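Local atomic coordinates of racemase (PDB entry 3MKC), a protein that is of unknown specific function but belongs to the enolase superfamily, with a mandelate racemase-like N-terminal domain and an enolase-type β/α-barrel domain. Residues 157-161 / 193-198; 54-58 / 102-106; 339-343 / 358-362. All blocks are in the same frame, centred on the assembly; numbering follows the deposited sequence.

Contact 1 of 3, residues 157-161 / 193-198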
loop_
_atom_site.group_PDB
_atom_site.type_symbol
_atom_site.label_atom_id
_atom_site.label_comp_id
_atom_site.label_asym_id
_atom_site.label_seq_id
_atom_site.Cartn_x
_atom_site.Cartn_y
_atom_site.Cartn_z
ATOM N N ALA A 157 -12.848 16.763 16.390
ATOM C CA ALA A 157 -12.536 15.889 15.270
ATOM C C ALA A 157 -13.212 16.395 13.999
ATOM O O ALA A 157 -12.584 16.496 12.945
ATOM C CB ALA A 157 -12.994 14.471 15.578
ATOM N N ILE A 158 -14.496 16.717 14.111
ATOM C CA ILE A 158 -15.267 17.200 12.976
ATOM C C ILE A 158 -14.691 18.488 12.401
ATOM O O ILE A 158 -14.411 18.570 11.205
ATOM C CB ILE A 158 -16.738 17.425 13.381
ATOM C CG1 ILE A 158 -17.374 16.077 13.738
ATOM C CG2 ILE A 158 -17.497 18.114 12.258
ATOM C CD1 ILE A 158 -18.791 16.174 14.261
ATOM N N LYS A 159 -14.513 19.492 13.252
ATOM C CA LYS A 159 -13.974 20.773 12.815
ATOM C C LYS A 159 -12.666 20.556 12.071
ATOM O O LYS A 159 -12.426 21.169 11.031
ATOM C CB LYS A 159 -13.753 21.690 14.018
ATOM N N GLY A 160 -11.827 19.671 12.603
ATOM C CA GLY A 160 -10.549 19.388 11.971
ATOM C C GLY A 160 -10.657 18.778 10.584
ATOM O O GLY A 160 -9.848 19.068 9.697
ATOM N N TYR A 161 -11.650 17.921 10.384
ATOM C CA TYR A 161 -11.834 17.283 9.089
ATOM C C TYR A 161 -12.456 18.211 8.048
ATOM O O TYR A 161 -12.093 18.170 6.873
ATOM C CB TYR A 161 -12.705 16.030 9.242
ATOM C CG TYR A 161 -11.918 14.742 9.281
ATOM C CD1 TYR A 161 -11.323 14.231 8.125
ATOM C CD2 TYR A 161 -11.741 14.046 10.475
ATOM C CE1 TYR A 161 -10.565 13.057 8.159
ATOM C CE2 TYR A 161 -10.989 12.873 10.521
ATOM C CZ TYR A 161 -10.403 12.388 9.359
ATOM O OH TYR A 161 -9.643 11.239 9.407
ATOM N N TYR A 193 -23.056 9.242 14.577
ATOM C CA TYR A 193 -23.315 10.676 14.502
ATOM C C TYR A 193 -22.171 11.335 13.746
ATOM O O TYR A 193 -22.379 12.116 12.815
ATOM C CB TYR A 193 -23.405 11.265 15.915
ATOM C CG TYR A 193 -23.346 12.774 15.941
ATOM C CD1 TYR A 193 -24.418 13.539 15.487
ATOM C CD2 TYR A 193 -22.198 13.435 16.372
ATOM C CE1 TYR A 193 -24.349 14.930 15.460
ATOM C CE2 TYR A 193 -22.115 14.828 16.347
ATOM C CZ TYR A 193 -23.196 15.564 15.890
ATOM O OH TYR A 193 -23.122 16.937 15.849
ATOM N N TYR A 194 -20.960 10.993 14.165
ATOM C CA TYR A 194 -19.727 11.500 13.581
ATOM C C TYR A 194 -19.691 11.331 12.064
ATOM O O TYR A 194 -19.490 12.292 11.319
ATOM C CB TYR A 194 -18.559 10.751 14.222
ATOM C CG TYR A 194 -17.188 11.030 13.664
ATOM C CD1 TYR A 194 -16.610 12.289 13.769
ATOM C CD2 TYR A 194 -16.435 10.006 13.087
ATOM C CE1 TYR A 194 -15.311 12.523 13.322
ATOM C CE2 TYR A 194 -15.141 10.228 12.641
ATOM C CZ TYR A 194 -14.584 11.485 12.762
ATOM O OH TYR A 194 -13.297 11.697 12.333
ATOM N N LEU A 195 -19.881 10.099 11.611
ATOM C CA LEU A 195 -19.848 9.809 10.191
ATOM C C LEU A 195 -20.973 10.515 9.457
ATOM O O LEU A 195 -20.832 10.870 8.296
ATOM C CB LEU A 195 -19.919 8.297 9.973
ATOM C CG LEU A 195 -18.749 7.531 10.605
ATOM C CD1 LEU A 195 -18.906 6.036 10.341
ATOM C CD2 LEU A 195 -17.431 8.029 10.026
ATOM N N ARG A 196 -22.095 10.724 10.134
ATOM C CA ARG A 196 -23.209 11.408 9.501
ATOM C C ARG A 196 -22.851 12.870 9.279
ATOM O O ARG A 196 -23.223 13.467 8.263
ATOM C CB ARG A 196 -24.463 11.297 10.367
ATOM C CG ARG A 196 -25.156 9.959 10.242
ATOM C CD ARG A 196 -26.301 9.806 11.231
ATOM N NE ARG A 196 -27.023 8.565 10.984
ATOM C CZ ARG A 196 -27.654 8.302 9.847
ATOM N NH1 ARG A 196 -27.651 9.199 8.869
ATOM N NH2 ARG A 196 -28.273 7.141 9.674
ATOM N N GLU A 197 -22.118 13.446 10.226
ATOM C CA GLU A 197 -21.724 14.846 10.112
ATOM C C GLU A 197 -20.680 15.033 9.023
ATOM O O GLU A 197 -20.740 15.994 8.259
ATOM C CB GLU A 197 -21.183 15.366 11.447
ATOM C CG GLU A 197 -22.225 15.380 12.548
ATOM C CD GLU A 197 -23.454 16.187 12.172
ATOM O OE1 GLU A 197 -23.331 17.420 12.012
ATOM O OE2 GLU A 197 -24.541 15.586 12.031
ATOM N N LEU A 198 -19.728 14.110 8.947
ATOM C CA LEU A 198 -18.683 14.202 7.938
ATOM C C LEU A 198 -19.264 14.016 6.547
ATOM O O LEU A 198 -18.861 14.697 5.602
ATOM C CB LEU A 198 -17.596 13.158 8.200
ATOM C CG LEU A 198 -16.820 13.330 9.505
ATOM C CD1 LEU A 198 -15.692 12.311 9.575
ATOM C CD2 LEU A 198 -16.250 14.741 9.577
#
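Helices 154-170 and 188-202 lie side by side on the outside of the enolase-type barrel. The segments 157-161 and 193-198 run nearly parallel, with axes 10.4 Å apart at closest approach and 24° between their directions. Strand 175-179 joins the two helices in sequence, so they are successive helices of the β/α barrel.

Aliphatic contacts come first. I158 reaches across with its CD1 atom, which lies 3.8 Å from CB of E197. L198 answers from the other helix: its CD2 is 3.8 Å from CB of Y161.

Aromatic rings add to this. CG1 of I158 meets the ring edge of Y194 at CD1, 3.9 Å away. CB of A157 lies 3.8 Å from CE1 of the same ring. CD1 of I158 also sits 4.1 Å from CE2 of Y193.

The Y194 hydroxyl lies against the Y161 ring, with OH of Y194 3.2 Å from CE2 of Y161. Both hydroxyls bond elsewhere. Y194 OH bonds to C179 O, and Y161 OH bonds to L144 O and C179 N.

The helices thus hold each other by apolar contact, while Y161 and Y194 spend their hydroxyls on the backbone of the barrel beneath.

Contact 2 of 3, residues 54-58 / 102-106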
loop_
_atom_site.group_PDB
_atom_site.type_symbol
_atom_site.label_atom_id
_atom_site.label_comp_id
_atom_site.label_asym_id
_atom_site.label_seq_id
_atom_site.Cartn_x
_atom_site.Cartn_y
_atom_site.Cartn_z
ATOM N N ALA A 54 15.280 -3.060 12.682
ATOM C CA ALA A 54 15.006 -4.492 12.666
ATOM C C ALA A 54 15.157 -4.987 11.233
ATOM O O ALA A 54 15.720 -6.049 10.985
ATOM C CB ALA A 54 13.599 -4.766 13.176
ATOM N N ILE A 55 14.669 -4.194 10.284
ATOM C CA ILE A 55 14.768 -4.561 8.875
ATOM C C ILE A 55 16.227 -4.634 8.430
ATOM O O ILE A 55 16.636 -5.586 7.763
ATOM C CB ILE A 55 14.007 -3.553 7.996
ATOM C CG1 ILE A 55 12.512 -3.632 8.309
ATOM C CG2 ILE A 55 14.253 -3.843 6.523
ATOM C CD1 ILE A 55 11.891 -4.969 8.008
ATOM N N LEU A 56 17.015 -3.626 8.795
ATOM C CA LEU A 56 18.427 -3.620 8.424
ATOM C C LEU A 56 19.124 -4.867 8.973
ATOM O O LEU A 56 19.896 -5.521 8.269
ATOM C CB LEU A 56 19.119 -2.363 8.964
ATOM C CG LEU A 56 20.577 -2.156 8.540
ATOM C CD1 LEU A 56 20.629 -1.862 7.051
ATOM C CD2 LEU A 56 21.196 -1.003 9.325
ATOM N N ALA A 57 18.843 -5.204 10.232
ATOM C CA ALA A 57 19.470 -6.375 10.844
ATOM C C ALA A 57 19.076 -7.643 10.097
ATOM O O ALA A 57 19.913 -8.500 9.817
ATOM C CB ALA A 57 19.071 -6.480 12.309
ATOM N N TYR A 58 17.794 -7.753 9.765
ATOM C CA TYR A 58 17.307 -8.926 9.054
ATOM C C TYR A 58 17.998 -9.054 7.702
ATOM O O TYR A 58 18.360 -10.152 7.272
ATOM C CB TYR A 58 15.794 -8.826 8.841
ATOM C CG TYR A 58 15.230 -9.998 8.081
ATOM C CD1 TYR A 58 14.997 -11.219 8.716
ATOM C CD2 TYR A 58 14.976 -9.909 6.714
ATOM C CE1 TYR A 58 14.531 -12.321 8.005
ATOM C CE2 TYR A 58 14.512 -11.009 5.997
ATOM C CZ TYR A 58 14.295 -12.207 6.645
ATOM O OH TYR A 58 13.869 -13.303 5.929
ATOM N N LEU A 102 7.629 -9.800 9.401
ATOM C CA LEU A 102 8.741 -8.899 9.087
ATOM C C LEU A 102 9.567 -9.279 7.866
ATOM O O LEU A 102 9.867 -8.434 7.021
ATOM C CB LEU A 102 9.680 -8.782 10.296
ATOM C CG LEU A 102 10.791 -7.738 10.166
ATOM C CD1 LEU A 102 10.258 -6.384 10.605
ATOM C CD2 LEU A 102 11.983 -8.122 11.035
ATOM N N GLY A 103 9.960 -10.546 7.793
ATOM C CA GLY A 103 10.761 -10.998 6.673
ATOM C C GLY A 103 10.161 -10.637 5.328
ATOM O O GLY A 103 10.885 -10.299 4.392
HETATM N N MSE A 104 8.839 -10.701 5.227
HETATM C CA MSE A 104 8.170 -10.387 3.970
HETATM C C MSE A 104 8.249 -8.905 3.625
HETATM O O MSE A 104 8.202 -8.543 2.452
HETATM C CB MSE A 104 6.701 -10.833 4.015
HETATM C CG MSE A 104 6.513 -12.349 3.885
HETATM SE SE MSE A 104 7.235 -13.137 2.275
HETATM C CE MSE A 104 6.273 -12.116 0.967
ATOM N N PHE A 105 8.372 -8.045 4.634
ATOM C CA PHE A 105 8.467 -6.617 4.343
ATOM C C PHE A 105 9.769 -6.420 3.565
ATOM O O PHE A 105 9.816 -5.681 2.583
ATOM C CB PHE A 105 8.519 -5.767 5.622
ATOM C CG PHE A 105 7.390 -6.007 6.589
ATOM C CD1 PHE A 105 6.277 -6.779 6.242
ATOM C CD2 PHE A 105 7.456 -5.466 7.873
ATOM C CE1 PHE A 105 5.254 -7.006 7.165
ATOM C CE2 PHE A 105 6.438 -5.688 8.801
ATOM C CZ PHE A 105 5.335 -6.460 8.446
ATOM N N ALA A 106 10.822 -7.102 4.003
ATOM C CA ALA A 106 12.121 -7.003 3.353
ATOM C C ALA A 106 12.061 -7.517 1.916
ATOM O O ALA A 106 12.601 -6.896 1.000
ATOM C CB ALA A 106 13.155 -7.788 4.144
HETATM O O HOH W 1 12.434 -12.517 3.908
#
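Y58 lays one face of its ring over G103. The CA atom of G103 is 4.1 Å from the ring centroid of Y58 and 25° off the ring normal, a CH-pi contact. This is a crossing of two helices in the N-terminal domain of the mandelate racemase / muconate lactonizing enzyme type. Helix 52-59 meets helix 102-122 through residues 102-106. The short segments cross at -78°, with axes 9.9 Å apart at closest approach.

G103 has no side chain, and this lets the tyrosine ring come close to the backbone. CZ of Y58 is 3.7 Å from CA of G103. An ideal CB on this residue would fall 3.1 Å from OH of Y58, which is tight. One turn further on, CB of A106 lies 3.8 Å from CD2 of Y58.

I55 and L102 make the second part of the contact. Their CD1 atoms are 3.4 Å apart, a close fit. CD1 of I55 also lies 4.2 Å from CB of F105. A54 adds its CB, 4.3 Å from CD2 of L102. Strand 12-22 lies beneath, where F17 touches both I55 and A106.

A water joins the Y58 hydroxyl to the helix backbone: its O is 2.6 Å from OH of Y58, and it donates a hydrogen bond to O of G103 at 2.7 Å.

Contact 3 of 3, residues 339-343 / 358-362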
loop_
_atom_site.group_PDB
_atom_site.type_symbol
_atom_site.label_atom_id
_atom_site.label_comp_id
_atom_site.label_asym_id
_atom_site.label_seq_id
_atom_site.Cartn_x
_atom_site.Cartn_y
_atom_site.Cartn_z
ATOM N N GLU A 339 -5.558 3.445 -2.686
ATOM C CA GLU A 339 -5.119 4.401 -1.675
ATOM C C GLU A 339 -3.891 5.187 -2.079
ATOM O O GLU A 339 -2.905 4.629 -2.561
ATOM C CB GLU A 339 -4.860 3.728 -0.325
ATOM C CG GLU A 339 -4.368 4.710 0.742
ATOM C CD GLU A 339 -4.343 4.125 2.143
ATOM O OE1 GLU A 339 -3.955 2.949 2.294
ATOM O OE2 GLU A 339 -4.696 4.850 3.098
ATOM N N TYR A 340 -3.966 6.494 -1.861
ATOM C CA TYR A 340 -2.873 7.384 -2.189
ATOM C C TYR A 340 -2.817 8.502 -1.155
ATOM O O TYR A 340 -3.847 9.002 -0.709
ATOM C CB TYR A 340 -3.094 7.985 -3.572
ATOM C CG TYR A 340 -1.861 8.610 -4.177
ATOM C CD1 TYR A 340 -0.955 7.844 -4.907
ATOM C CD2 TYR A 340 -1.606 9.973 -4.031
ATOM C CE1 TYR A 340 0.175 8.420 -5.483
ATOM C CE2 TYR A 340 -0.479 10.561 -4.599
ATOM C CZ TYR A 340 0.404 9.779 -5.323
ATOM O OH TYR A 340 1.514 10.352 -5.883
ATOM N N VAL A 341 -1.609 8.871 -0.757
ATOM C CA VAL A 341 -1.425 9.953 0.193
ATOM C C VAL A 341 -0.807 11.070 -0.637
ATOM O O VAL A 341 0.254 10.902 -1.238
ATOM C CB VAL A 341 -0.487 9.541 1.354
ATOM C CG1 VAL A 341 0.867 9.114 0.815
ATOM C CG2 VAL A 341 -0.336 10.697 2.339
ATOM N N HIS A 342 -1.501 12.198 -0.705
ATOM C CA HIS A 342 -1.034 13.324 -1.494
ATOM C C HIS A 342 -0.379 14.379 -0.606
ATOM O O HIS A 342 -0.815 14.606 0.521
ATOM C CB HIS A 342 -2.211 13.927 -2.263
ATOM C CG HIS A 342 -1.808 14.915 -3.307
ATOM N ND1 HIS A 342 -1.405 16.199 -3.004
ATOM C CD2 HIS A 342 -1.702 14.797 -4.652
ATOM C CE1 HIS A 342 -1.069 16.826 -4.116
ATOM N NE2 HIS A 342 -1.240 15.997 -5.131
ATOM N N PRO A 343 0.687 15.029 -1.108
ATOM C CA PRO A 343 1.436 16.067 -0.389
ATOM C C PRO A 343 0.615 17.269 0.074
ATOM O O PRO A 343 0.877 17.828 1.137
ATOM C CB PRO A 343 2.515 16.464 -1.391
ATOM C CG PRO A 343 2.752 15.201 -2.141
ATOM C CD PRO A 343 1.345 14.714 -2.387
ATOM N N GLU A 358 7.121 14.118 -8.089
ATOM C CA GLU A 358 5.811 13.761 -7.551
ATOM C C GLU A 358 4.838 13.797 -8.726
ATOM O O GLU A 358 4.823 14.765 -9.491
ATOM C CB GLU A 358 5.380 14.792 -6.501
ATOM C CG GLU A 358 4.089 14.468 -5.771
ATOM C CD GLU A 358 4.240 13.295 -4.829
ATOM O OE1 GLU A 358 5.232 13.274 -4.069
ATOM O OE2 GLU A 358 3.369 12.401 -4.842
ATOM N N ALA A 359 4.034 12.750 -8.876
ATOM C CA ALA A 359 3.076 12.694 -9.975
ATOM C C ALA A 359 2.020 13.781 -9.815
ATOM O O ALA A 359 1.506 14.006 -8.720
ATOM C CB ALA A 359 2.411 11.327 -10.023
ATOM N N GLU A 360 1.689 14.447 -10.913
ATOM C CA GLU A 360 0.696 15.510 -10.869
ATOM C C GLU A 360 -0.730 14.974 -10.910
ATOM O O GLU A 360 -1.120 14.266 -11.840
ATOM C CB GLU A 360 0.920 16.499 -12.020
ATOM C CG GLU A 360 2.196 17.332 -11.878
ATOM C CD GLU A 360 2.305 18.446 -12.915
ATOM O OE1 GLU A 360 2.983 18.254 -13.955
ATOM O OE2 GLU A 360 1.698 19.516 -12.684
ATOM N N LEU A 361 -1.499 15.310 -9.883
ATOM C CA LEU A 361 -2.888 14.879 -9.797
ATOM C C LEU A 361 -3.714 15.900 -10.572
ATOM O O LEU A 361 -3.799 17.066 -10.181
ATOM C CB LEU A 361 -3.333 14.836 -8.336
ATOM C CG LEU A 361 -4.692 14.194 -8.064
ATOM C CD1 LEU A 361 -4.633 12.713 -8.417
ATOM C CD2 LEU A 361 -5.067 14.379 -6.604
ATOM N N VAL A 362 -4.303 15.465 -11.679
ATOM C CA VAL A 362 -5.104 16.348 -12.521
ATOM C C VAL A 362 -6.573 15.943 -12.533
ATOM O O VAL A 362 -6.913 14.827 -12.926
ATOM C CB VAL A 362 -4.582 16.344 -13.977
ATOM C CG1 VAL A 362 -5.448 17.240 -14.842
ATOM C CG2 VAL A 362 -3.127 16.808 -14.015
HETATM O O HOH W 2 3.968 10.125 -7.360
#
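The two segments are not paired as strands. Segment 339-343 starts in strand 339-340 and leaves it as a loop. Segment 358-362 is irregular chain between strands 355-356 and 366-367. Their touching parts run 111° apart, and the nearest CA atoms, those of H342 and L361, are 8.6 Å from each other. Side chains therefore bridge the gap. The setting is the enolase-type β/α barrel: strand 339-340 lies parallel to strand 137-143, and Y340 makes backbone hydrogen bonds with Y141. The later loop lies beside strand 339-340 and the residues that follow it.

CB of Y340 points toward that loop. CB of H342 points sideways, but its ring still reaches L361. V341 between them points its CB away. CD2 of H342 is 3.9 Å from CD2 of L361. L361 also touches F366, whose ring meets that of Y340.

P343 packs on the side chain of E358. CG of P343 is 3.6 Å from CD of E358. OE2 of E358 forms a salt bridge with NH2 of R351. R351 lies between the two segments in sequence, so the charge ties the loop to the chain that leads into it. ND1 of H342 bonds to N of E344.

OH of Y340 lies 3.0 Å from OE2 of E358 and 4.3 Å from CB of A359. One water connects the segments: its O donates to OH of Y340 at 2.9 Å and accepts from N of A359 at 3.0 Å.

The chain makes the three contacts in series; none nests in or crosses another. Contact 2 comes first. It closes a loop of 43 residues and joins two helices of the N-terminal domain. Contact 1 follows in the barrel. Its 31 intervening residues include strand 175-179, and it sets two successive outer helices against each other. Contact 3 is last and shortest, with 14 residues between its segments. It brings the loop after strand 355-356 back to the end of strand 339-340. Strand 137-143 pairs with both 175-179, which lies between the helices of contact 1 in sequence, and 339-340 of contact 3, so both contacts belong to one barrel. Contacts 2 and 3 lie on opposite sides of the chain's centre.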